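Local coordinates for protein Orf11 (Staphylococcus phage P68, PDB 6O43) that probably acts as a phage lysin that breaks down the staphylococcal cell wall, at residues 33-36 with 37-41; 120-124 with 125-129; 101-104 with 105-108. All blocks are in the same frame, centred on the assembly; numbering follows the deposited sequence. Where two conformers were deposited one is given.

Interaction 1. Residues 33-36 with 37-41; sequences YGRF and NVWLG. With I3C (5-amino-2,4,6-triiodobenzene-1,3-dicarboxylic acid), chain B.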
ATOM      1  N   TYR A  33       5.755  -5.703  14.813  1.00 49.03           N
ATOM      2  CA  TYR A  33       5.992  -4.626  13.861  1.00 43.62           C
ATOM      3  C   TYR A  33       4.989  -3.492  14.022  1.00 38.47           C
ATOM      4  O   TYR A  33       3.826  -3.708  14.371  1.00 39.66           O
ATOM      5  CB  TYR A  33       5.928  -5.138  12.419  1.00 50.51           C
ATOM      6  CG  TYR A  33       7.107  -5.988  12.028  1.00 63.33           C
ATOM      7  CD1 TYR A  33       8.327  -5.405  11.706  1.00 64.68           C
ATOM      8  CD2 TYR A  33       7.004  -7.373  11.979  1.00 57.72           C
ATOM      9  CE1 TYR A  33       9.415  -6.177  11.348  1.00 67.07           C
ATOM     10  CE2 TYR A  33       8.088  -8.155  11.622  1.00 67.70           C
ATOM     11  CZ  TYR A  33       9.291  -7.551  11.307  1.00 70.85           C
ATOM     12  OH  TYR A  33      10.374  -8.323  10.949  1.00 75.19           O
ATOM     13  N   GLY A  34       5.460  -2.280  13.737  1.00 44.45           N
ATOM     14  CA  GLY A  34       4.583  -1.123  13.660  1.00 42.35           C
ATOM     15  C   GLY A  34       3.729  -0.950  14.899  1.00 41.85           C
ATOM     16  O   GLY A  34       4.182  -1.137  16.034  1.00 43.52           O
ATOM     17  N   ARG A  35       2.465  -0.587  14.676  1.00 36.22           N
ATOM     18  CA  ARG A  35       1.550  -0.325  15.776  1.00 37.20           C
ATOM     19  C   ARG A  35       0.977  -1.593  16.392  1.00 40.43           C
ATOM     20  O   ARG A  35       0.400  -1.523  17.484  1.00 40.41           O
ATOM     21  CB  ARG A  35       0.432   0.600  15.301  1.00 35.73           C
ATOM     22  CG  ARG A  35       0.956   2.005  15.059  1.00 41.70           C
ATOM     23  CD  ARG A  35       0.062   2.849  14.174  1.00 35.25           C
ATOM     24  NE  ARG A  35       0.725   4.119  13.894  1.00 36.12           N
ATOM     25  CZ  ARG A  35       1.660   4.280  12.966  1.00 36.27           C
ATOM     26  NH1 ARG A  35       2.032   3.257  12.210  1.00 37.51           N
ATOM     27  NH2 ARG A  35       2.225   5.468  12.789  1.00 38.46           N
ATOM     28  N   PHE A  36       1.121  -2.746  15.737  1.00 37.31           N
ATOM     29  CA  PHE A  36       0.851  -3.994  16.439  1.00 45.76           C
ATOM     30  C   PHE A  36       1.755  -4.119  17.655  1.00 48.55           C
ATOM     31  O   PHE A  36       1.367  -4.725  18.661  1.00 48.85           O
ATOM     32  CB  PHE A  36       1.028  -5.195  15.502  1.00 40.51           C
ATOM     33  CG  PHE A  36       0.214  -5.111  14.236  1.00 36.47           C
ATOM     34  CD1 PHE A  36      -1.168  -5.162  14.281  1.00 35.24           C
ATOM     35  CD2 PHE A  36       0.834  -5.006  13.002  1.00 37.59           C
ATOM     36  CE1 PHE A  36      -1.921  -5.097  13.121  1.00 40.53           C
ATOM     37  CE2 PHE A  36       0.086  -4.942  11.835  1.00 38.36           C
ATOM     38  CZ  PHE A  36      -1.298  -4.989  11.898  1.00 36.92           C
ATOM     39  N   ASN A  37       2.944  -3.514  17.596  1.00 51.90           N
ATOM     40  CA  ASN A  37       3.880  -3.497  18.717  1.00 44.03           C
ATOM     41  C   ASN A  37       3.688  -2.263  19.599  1.00 45.35           C
ATOM     42  O   ASN A  37       3.455  -2.386  20.806  1.00 41.47           O
ATOM     43  CB  ASN A  37       5.323  -3.559  18.200  1.00 44.41           C
ATOM     44  CG  ASN A  37       6.348  -3.489  19.322  1.00 53.87           C
ATOM     45  OD1 ASN A  37       6.169  -4.092  20.383  1.00 52.10           O
ATOM     46  ND2 ASN A  37       7.428  -2.747  19.094  1.00 47.04           N
ATOM     47  N   VAL A  38       3.777  -1.067  19.008  1.00 41.57           N
ATOM     48  CA  VAL A  38       3.791   0.151  19.815  1.00 40.48           C
ATOM     49  C   VAL A  38       2.432   0.390  20.465  1.00 46.24           C
ATOM     50  O   VAL A  38       2.353   0.785  21.636  1.00 45.69           O
ATOM     51  CB  VAL A  38       4.230   1.358  18.967  1.00 42.13           C
ATOM     52  CG1 VAL A  38       4.049   2.642  19.756  1.00 45.42           C
ATOM     53  CG2 VAL A  38       5.679   1.203  18.530  1.00 42.21           C
ATOM     54  N   TRP A  39       1.345   0.159  19.727  1.00 44.75           N
ATOM     55  CA  TRP A  39       0.012   0.443  20.251  1.00 44.52           C
ATOM     56  C   TRP A  39      -0.599  -0.735  21.002  1.00 49.63           C
ATOM     57  O   TRP A  39      -1.227  -0.540  22.048  1.00 46.44           O
ATOM     58  CB  TRP A  39      -0.928   0.859  19.118  1.00 38.04           C
ATOM     59  CG  TRP A  39      -0.769   2.278  18.661  1.00 45.15           C
ATOM     60  CD1 TRP A  39       0.145   3.193  19.100  1.00 42.41           C
ATOM     61  CD2 TRP A  39      -1.560   2.945  17.667  1.00 45.91           C
ATOM     62  NE1 TRP A  39      -0.025   4.389  18.435  1.00 41.17           N
ATOM     63  CE2 TRP A  39      -1.067   4.263  17.553  1.00 47.71           C
ATOM     64  CE3 TRP A  39      -2.638   2.557  16.863  1.00 36.70           C
ATOM     65  CZ2 TRP A  39      -1.615   5.193  16.663  1.00 39.35           C
ATOM     66  CZ3 TRP A  39      -3.182   3.483  15.979  1.00 40.87           C
ATOM     67  CH2 TRP A  39      -2.670   4.783  15.889  1.00 37.84           C
ATOM     68  N   LEU A  40      -0.440  -1.957  20.498  1.00 46.15           N
ATOM     69  CA  LEU A  40      -1.096  -3.120  21.080  1.00 47.12           C
ATOM     70  C   LEU A  40      -0.156  -4.015  21.880  1.00 39.15           C
ATOM     71  O   LEU A  40      -0.602  -5.041  22.405  1.00 41.33           O
ATOM     72  CB  LEU A  40      -1.773  -3.943  19.977  1.00 43.28           C
ATOM     73  CG  LEU A  40      -2.507  -3.182  18.869  1.00 43.21           C
ATOM     74  CD1 LEU A  40      -3.167  -4.158  17.904  1.00 40.45           C
ATOM     75  CD2 LEU A  40      -3.535  -2.206  19.438  1.00 46.79           C
ATOM     76  N   GLY A  41       1.125  -3.671  21.977  1.00 44.88           N
ATOM     77  CA  GLY A  41       2.071  -4.472  22.733  1.00 46.34           C
ATOM     78  C   GLY A  41       2.160  -5.916  22.277  1.00 50.92           C
ATOM     79  O   GLY A  41       2.561  -6.797  23.045  1.00 47.98           O
TER
HETATM   80  I3  I3C B 301      -4.341   6.567  19.209  0.52 83.77           I
HETATM   81  I2  I3C B 301      -2.104   2.279  22.798  0.52 90.77           I
HETATM   82  I1  I3C B 301      -1.446   8.120  24.308  0.52 88.53           I
HETATM   83  O8  I3C B 301      -4.003   9.104  22.114  0.52 91.49           O
HETATM   84  O9  I3C B 301      -2.299   9.098  20.754  0.52 91.67           O
HETATM   85  C10 I3C B 301      -1.200   4.839  24.519  0.52 92.54           C
HETATM   86  N13 I3C B 301      -3.591   3.700  20.319  0.52 88.12           N
HETATM   87  C1  I3C B 301      -2.830   7.007  21.845  0.52 92.07           C
HETATM   88  C6  I3C B 301      -3.301   6.040  20.970  0.52 89.81           C
HETATM   89  C5  I3C B 301      -3.095   4.702  21.240  0.52 89.27           C
HETATM   90  C4  I3C B 301      -2.418   4.323  22.384  0.52 92.54           C
HETATM   91  C3  I3C B 301      -1.946   5.282  23.261  0.52 93.50           C
HETATM   92  C2  I3C B 301      -2.151   6.627  22.993  0.52 91.38           C
HETATM   93  C7  I3C B 301      -3.057   8.490  21.552  0.52 92.82           C
HETATM   94  O11 I3C B 301       0.054   4.718  24.495  0.52 90.28           O
HETATM   95  O12 I3C B 301      -1.838   4.590  25.575  0.52 91.92           O

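Interaction 2. Residues 120-124 with 125-129; sequences HFVPQ and DVQRK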
ATOM      1  N   HIS A 120      11.406  17.777 -13.558  1.00 51.53           N
ATOM      2  CA  HIS A 120      10.835  17.018 -14.666  1.00 45.59           C
ATOM      3  C   HIS A 120      11.920  16.111 -15.230  1.00 50.85           C
ATOM      4  O   HIS A 120      12.885  16.591 -15.834  1.00 62.13           O
ATOM      5  CB  HIS A 120      10.287  17.955 -15.740  1.00 44.32           C
ATOM      6  CG  HIS A 120       9.291  18.948 -15.228  1.00 45.97           C
ATOM      7  ND1 HIS A 120       8.039  18.584 -14.777  1.00 47.17           N
ATOM      8  CD2 HIS A 120       9.358  20.295 -15.099  1.00 52.44           C
ATOM      9  CE1 HIS A 120       7.382  19.661 -14.386  1.00 50.02           C
ATOM     10  NE2 HIS A 120       8.159  20.713 -14.574  1.00 46.67           N
ATOM     11  N   PHE A 121      11.766  14.801 -15.036  1.00 45.66           N
ATOM     12  CA  PHE A 121      12.773  13.854 -15.500  1.00 47.79           C
ATOM     13  C   PHE A 121      12.217  12.553 -16.060  1.00 56.24           C
ATOM     14  O   PHE A 121      12.976  11.824 -16.703  1.00 52.84           O
ATOM     15  CB  PHE A 121      13.744  13.511 -14.362  1.00 47.66           C
ATOM     16  CG  PHE A 121      13.108  12.739 -13.238  1.00 45.56           C
ATOM     17  CD1 PHE A 121      13.064  11.352 -13.268  1.00 53.96           C
ATOM     18  CD2 PHE A 121      12.551  13.398 -12.155  1.00 43.96           C
ATOM     19  CE1 PHE A 121      12.474  10.635 -12.234  1.00 54.08           C
ATOM     20  CE2 PHE A 121      11.961  12.690 -11.118  1.00 41.65           C
ATOM     21  CZ  PHE A 121      11.924  11.306 -11.158  1.00 44.18           C
ATOM     22  N   VAL A 122      10.953  12.218 -15.834  1.00 46.48           N
ATOM     23  CA  VAL A 122      10.454  10.926 -16.319  1.00 47.84           C
ATOM     24  C   VAL A 122      10.306  10.982 -17.837  1.00 51.30           C
ATOM     25  O   VAL A 122       9.645  11.897 -18.362  1.00 51.14           O
ATOM     26  CB  VAL A 122       9.129  10.574 -15.646  1.00 52.70           C
ATOM     27  CG1 VAL A 122       8.626   9.230 -16.154  1.00 45.26           C
ATOM     28  CG2 VAL A 122       9.301  10.535 -14.130  1.00 48.77           C
ATOM     29  N   PRO A 123      10.901  10.044 -18.575  1.00 51.89           N
ATOM     30  CA  PRO A 123      10.805  10.076 -20.037  1.00 52.31           C
ATOM     31  C   PRO A 123       9.358  10.120 -20.509  1.00 53.18           C
ATOM     32  O   PRO A 123       8.454   9.575 -19.871  1.00 48.77           O
ATOM     33  CB  PRO A 123      11.499   8.778 -20.464  1.00 50.45           C
ATOM     34  CG  PRO A 123      12.469   8.507 -19.362  1.00 57.09           C
ATOM     35  CD  PRO A 123      11.790   8.970 -18.098  1.00 55.66           C
ATOM     36  N   GLN A 124       9.152  10.782 -21.649  1.00 51.49           N
ATOM     37  CA  GLN A 124       7.801  10.988 -22.160  1.00 58.01           C
ATOM     38  C   GLN A 124       7.111   9.661 -22.456  1.00 58.83           C
ATOM     39  O   GLN A 124       5.953   9.451 -22.076  1.00 57.61           O
ATOM     40  CB  GLN A 124       7.848  11.869 -23.411  1.00 59.10           C
ATOM     41  CG  GLN A 124       6.507  12.466 -23.792  1.00 61.12           C
ATOM     42  CD  GLN A 124       5.888  13.262 -22.659  1.00 71.44           C
ATOM     43  OE1 GLN A 124       6.540  14.116 -22.051  1.00 68.59           O
ATOM     44  NE2 GLN A 124       4.626  12.975 -22.356  1.00 69.44           N
ATOM     45  N   ASP A 125       7.805   8.745 -23.135  0.59 57.30           N
ATOM     46  CA  ASP A 125       7.181   7.467 -23.464  0.59 59.38           C
ATOM     47  C   ASP A 125       6.858   6.659 -22.212  0.59 60.71           C
ATOM     48  O   ASP A 125       5.909   5.866 -22.214  0.59 54.01           O
ATOM     49  CB  ASP A 125       8.077   6.671 -24.414  0.59 62.60           C
ATOM     50  CG  ASP A 125       8.086   7.246 -25.818  0.59 69.39           C
ATOM     51  OD1 ASP A 125       7.473   8.314 -26.030  0.59 65.29           O
ATOM     52  OD2 ASP A 125       8.699   6.627 -26.714  0.59 76.11           O
ATOM     53  N   VAL A 126       7.624   6.848 -21.136  1.00 61.46           N
ATOM     54  CA  VAL A 126       7.286   6.207 -19.870  1.00 55.46           C
ATOM     55  C   VAL A 126       6.003   6.800 -19.303  1.00 53.33           C
ATOM     56  O   VAL A 126       5.125   6.073 -18.822  1.00 44.02           O
ATOM     57  CB  VAL A 126       8.455   6.330 -18.876  1.00 49.79           C
ATOM     58  CG1 VAL A 126       7.977   6.037 -17.462  1.00 51.20           C
ATOM     59  CG2 VAL A 126       9.581   5.381 -19.262  1.00 50.41           C
ATOM     60  N   GLN A 127       5.874   8.130 -19.347  1.00 53.22           N
ATOM     61  CA  GLN A 127       4.642   8.765 -18.892  1.00 53.97           C
ATOM     62  C   GLN A 127       3.445   8.273 -19.693  1.00 53.67           C
ATOM     63  O   GLN A 127       2.380   7.996 -19.129  1.00 52.42           O
ATOM     64  CB  GLN A 127       4.764  10.289 -18.996  1.00 45.95           C
ATOM     65  CG  GLN A 127       5.816  10.905 -18.082  1.00 49.71           C
ATOM     66  CD  GLN A 127       5.827  12.423 -18.144  1.00 51.78           C
ATOM     67  OE1 GLN A 127       4.777  13.066 -18.128  1.00 45.28           O
ATOM     68  NE2 GLN A 127       7.019  13.003 -18.227  1.00 47.30           N
ATOM     69  N   ARG A 128       3.606   8.156 -21.013  1.00 50.07           N
ATOM     70  CA  ARG A 128       2.524   7.664 -21.859  1.00 56.30           C
ATOM     71  C   ARG A 128       2.070   6.276 -21.421  1.00 56.35           C
ATOM     72  O   ARG A 128       0.872   6.027 -21.248  1.00 57.21           O
ATOM     73  CB  ARG A 128       2.971   7.649 -23.321  1.00 58.06           C
ATOM     74  CG  ARG A 128       3.052   9.027 -23.955  1.00 66.23           C
ATOM     75  CD  ARG A 128       3.843   9.004 -25.256  1.00 74.69           C
ATOM     76  NE  ARG A 128       3.746   7.723 -25.952  1.00 78.29           N
ATOM     77  CZ  ARG A 128       2.643   7.266 -26.536  1.00 80.33           C
ATOM     78  NH1 ARG A 128       1.527   7.982 -26.495  1.00 85.00           N
ATOM     79  NH2 ARG A 128       2.652   6.092 -27.151  1.00 79.00           N
ATOM     80  N   LYS A 129       3.019   5.356 -21.245  1.00 51.48           N
ATOM     81  CA  LYS A 129       2.662   4.002 -20.835  1.00 54.29           C
ATOM     82  C   LYS A 129       1.982   4.003 -19.472  1.00 49.17           C
ATOM     83  O   LYS A 129       0.966   3.324 -19.277  1.00 49.30           O
ATOM     84  CB  LYS A 129       3.906   3.117 -20.830  1.00 56.87           C
ATOM     85  CG  LYS A 129       4.505   2.936 -22.213  1.00 62.95           C
ATOM     86  CD  LYS A 129       5.927   2.410 -22.157  1.00 72.59           C
ATOM     87  CE  LYS A 129       6.574   2.480 -23.530  1.00 72.71           C
ATOM     88  NZ  LYS A 129       5.706   1.858 -24.570  1.00 78.84           N
TER

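Interaction 3. Residues 101-104 with 105-108; sequences VSQS and KQAG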
ATOM      1  N   VAL A 101     -10.716   2.324   1.271  1.00 41.82           N
ATOM      2  CA  VAL A 101     -11.753   1.891   0.342  1.00 43.31           C
ATOM      3  C   VAL A 101     -12.177   3.047  -0.557  1.00 46.72           C
ATOM      4  O   VAL A 101     -12.334   2.882  -1.772  1.00 42.18           O
ATOM      5  CB  VAL A 101     -12.946   1.296   1.112  1.00 43.41           C
ATOM      6  CG1 VAL A 101     -14.117   1.042   0.177  1.00 47.64           C
ATOM      7  CG2 VAL A 101     -12.539   0.005   1.816  1.00 56.82           C
ATOM      8  N   SER A 102     -12.380   4.232   0.027  1.00 42.40           N
ATOM      9  CA  SER A 102     -12.695   5.408  -0.778  1.00 47.07           C
ATOM     10  C   SER A 102     -11.622   5.652  -1.827  1.00 42.21           C
ATOM     11  O   SER A 102     -11.916   5.743  -3.024  1.00 43.53           O
ATOM     12  CB  SER A 102     -12.852   6.639   0.116  1.00 48.37           C
ATOM     13  OG  SER A 102     -13.939   6.486   1.008  1.00 73.34           O
ATOM     14  N   GLN A 103     -10.362   5.739  -1.395  1.00 43.56           N
ATOM     15  CA  GLN A 103      -9.284   6.102  -2.309  1.00 49.11           C
ATOM     16  C   GLN A 103      -9.139   5.084  -3.433  1.00 42.84           C
ATOM     17  O   GLN A 103      -8.854   5.455  -4.578  1.00 48.63           O
ATOM     18  CB  GLN A 103      -7.971   6.261  -1.536  1.00 45.33           C
ATOM     19  CG  GLN A 103      -7.988   7.444  -0.573  1.00 50.16           C
ATOM     20  CD  GLN A 103      -6.677   7.638   0.169  1.00 59.39           C
ATOM     21  OE1 GLN A 103      -5.673   6.993  -0.136  1.00 62.27           O
ATOM     22  NE2 GLN A 103      -6.680   8.538   1.148  1.00 56.55           N
ATOM     23  N   SER A 104      -9.353   3.800  -3.138  1.00 42.14           N
ATOM     24  CA  SER A 104      -9.220   2.776  -4.171  1.00 39.02           C
ATOM     25  C   SER A 104     -10.236   2.945  -5.292  1.00 41.52           C
ATOM     26  O   SER A 104     -10.066   2.338  -6.356  1.00 41.90           O
ATOM     27  CB  SER A 104      -9.360   1.375  -3.566  1.00 42.84           C
ATOM     28  OG  SER A 104     -10.721   1.045  -3.353  1.00 40.41           O
ATOM     29  N   LYS A 105     -11.284   3.746  -5.086  1.00 42.73           N
ATOM     30  CA  LYS A 105     -12.282   4.019  -6.117  1.00 49.00           C
ATOM     31  C   LYS A 105     -12.194   5.442  -6.664  1.00 45.66           C
ATOM     32  O   LYS A 105     -13.109   5.883  -7.364  1.00 49.72           O
ATOM     33  CB  LYS A 105     -13.691   3.774  -5.574  1.00 49.74           C
ATOM     34  CG  LYS A 105     -13.878   2.484  -4.792  1.00 48.62           C
ATOM     35  CD  LYS A 105     -15.309   2.396  -4.289  1.00 60.63           C
ATOM     36  CE  LYS A 105     -15.427   1.523  -3.054  1.00 63.87           C
ATOM     37  NZ  LYS A 105     -16.792   1.599  -2.456  1.00 73.43           N
ATOM     38  N   GLN A 106     -11.131   6.174  -6.349  1.00 37.15           N
ATOM     39  CA  GLN A 106     -11.056   7.579  -6.728  1.00 37.04           C
ATOM     40  C   GLN A 106     -10.712   7.733  -8.207  1.00 36.61           C
ATOM     41  O   GLN A 106     -10.020   6.902  -8.802  1.00 37.91           O
ATOM     42  CB  GLN A 106     -10.012   8.311  -5.879  1.00 35.96           C
ATOM     43  CG  GLN A 106      -8.583   7.894  -6.175  1.00 34.21           C
ATOM     44  CD  GLN A 106      -7.596   8.404  -5.144  1.00 40.07           C
ATOM     45  OE1 GLN A 106      -7.831   9.423  -4.494  1.00 43.78           O
ATOM     46  NE2 GLN A 106      -6.486   7.688  -4.981  1.00 37.21           N
ATOM     47  N   ALA A 107     -11.222   8.804  -8.803  1.00 37.48           N
ATOM     48  CA  ALA A 107     -10.715   9.229 -10.096  1.00 47.14           C
ATOM     49  C   ALA A 107      -9.300   9.778  -9.934  1.00 41.99           C
ATOM     50  O   ALA A 107      -8.872  10.148  -8.838  1.00 46.26           O
ATOM     51  CB  ALA A 107     -11.628  10.290 -10.710  1.00 45.97           C
ATOM     52  N   GLY A 108      -8.563   9.821 -11.032  1.00 40.76           N
ATOM     53  CA  GLY A 108      -7.245  10.415 -10.988  1.00 46.41           C
ATOM     54  C   GLY A 108      -6.394  10.005 -12.171  1.00 34.11           C
ATOM     55  O   GLY A 108      -6.857   9.362 -13.112  1.00 40.05           O
TER

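Interaction 1. Residues 33-36 with 37-41
Residues 34-36 and 37-38 form a short helical turn in which two carbonyls each take two backbone N-H groups. Gly34 O receives Val38 N at 3.0 Å and also Asn37 N. Arg35 O is shared by Trp39 N at 3.0 Å and Leu40 N at 3.2 Å, so i+4 and i+5 bonds coexist where the turn winds down toward Gly41, which has positive phi. On the side-chain level Arg35 and Trp39 run side by side in the same direction. With CG anti to its carbonyl carbon (chi1 -71°) and the chain extended to NE, Arg35 lays its methylenes along one indole face: CD stands 3.5 Å from the centroid of the six-membered ring, a CH-pi contact. The guanidinium itself is turned nearly perpendicular to the indole (87°) and meets Trp39 CZ2 at its edge; with Arg35 CZ 5.4 Å from the same centroid, any cation-pi attraction is at most weak. NH1 makes a salt bridge with Glu68 and a hydrogen bond to Gly72 O, and NH2 bonds Leu77 O and Asn81 OD1. N13 of the triiodo ligand sits over the opposite indole face, toward the rim, 3.4 Å from Trp39 CD2, and the ligand's iodine I2 approaches Trp39 O at 3.0 Å, consistent with a halogen bond. Phe36 and Leu40 meet through their CD1 atoms, 4.3 Å apart, and both also touch Ile47 of helix 44-57. The indole is thus sandwiched between arginine methylenes and ligand, and the well-bonded guanidinium probably steadies this wall of the site.

Interaction 2. Residues 120-124 with 125-129
Gln127 presents its flat carboxamide edge-on to Val122 O at the N-terminus of helix 124-136, where Pro123 is the N-cap: the acceptor lies within 1° of the amide plane, and Gln127 NE2 donates to Val122 O across 2.9 Å. Relative to the Val122 carbonyl plane, the donor is tilted. The Gln124 amide is turned 51° against that of Gln127, its OE1 4.0 Å from Gln127 NE2, while one face of the Phe121 ring carries Val122 CG2. Pro123 O accepts Gln127 N at 3.0 Å and Gln124 O accepts Arg128 N at 2.9 Å, the first regular i+4 bonds. With CG beside the backbone N (chi1 -65°) and the chain extended beyond it, Gln127 reaches back along the helix start to the carbonyl before the cap and gives it a side-chain donor. Val122 CG1 works twice, against Val126 CG1 at 3.5 Å and against Gln127 CG at 3.8 Å, the two valines crossing at about a right angle. Trp112 touches Val122 and Gln127, and Tyr160 touches Phe121 and Pro123, which ties the helix start to neighbouring loops. In the same turn, Arg128 CG lies 3.5 Å from Gln124 O.

Interaction 3. Residues 101-104 with 105-108
Lys105 and Gln106 bond back to the last turn of helix 89-104 by i+3 pairs: Lys105 N donates to Ser102 O at 2.9 Å, and Gln106 N to Gln103 O at 3.0 Å. The i+3 spacing marks a tightening of the turn. Val101 O is satisfied by a side chain instead, since Ser104 OG donates to it at 2.9 Å. That reach follows from Ser104 chi1 of 80°, which puts OG between its own N and carbonyl carbon. Ser102 OG bonds Arg98 O, four residues back. Lys105, extended beyond CG, lies alongside Val101, with CE 3.5 Å from Val101 CG1 and CG 3.4 Å from Val101 O, so its methylenes partly cover that carbonyl. Gln106 runs across Gln103 O, its CB 3.3 Å from that oxygen. Its amide NE2 is satisfied by Arg145 O of helix 143-147, and its side chain also touches Leu150. A backbone bond between Ser104 and Gly141 joins the same end to another part of the chain. Successive N-H groups bonded to carbonyls three residues back are typical of the C-terminal turn of an alpha-helix, here helix 89-104, as it gives way to a loop.

How the interactions relate
Interaction 1 is a short helix with its exit; interactions 2 and 3 lie at helix ends, and none of the three touches another. Interaction 1 contributes Trp39 to the pocket of the triiodo ligand, which also includes Arg86, Gly87, Asp88 and Tyr89. Tyr89 begins helix 89-104, and interaction 3 lies at the other end of that helix, its centre about 28 Å from that of interaction 1. The loop leaving interaction 3 leads to helix 124-136, where interaction 2 opens; their centres are about 23 Å apart and their nearest atoms about 11 Å. Interactions 1 and 2 lie on opposite sides of the chain's centre, about 40 Å between centres, so interaction 2 is remote from the ligand pocket.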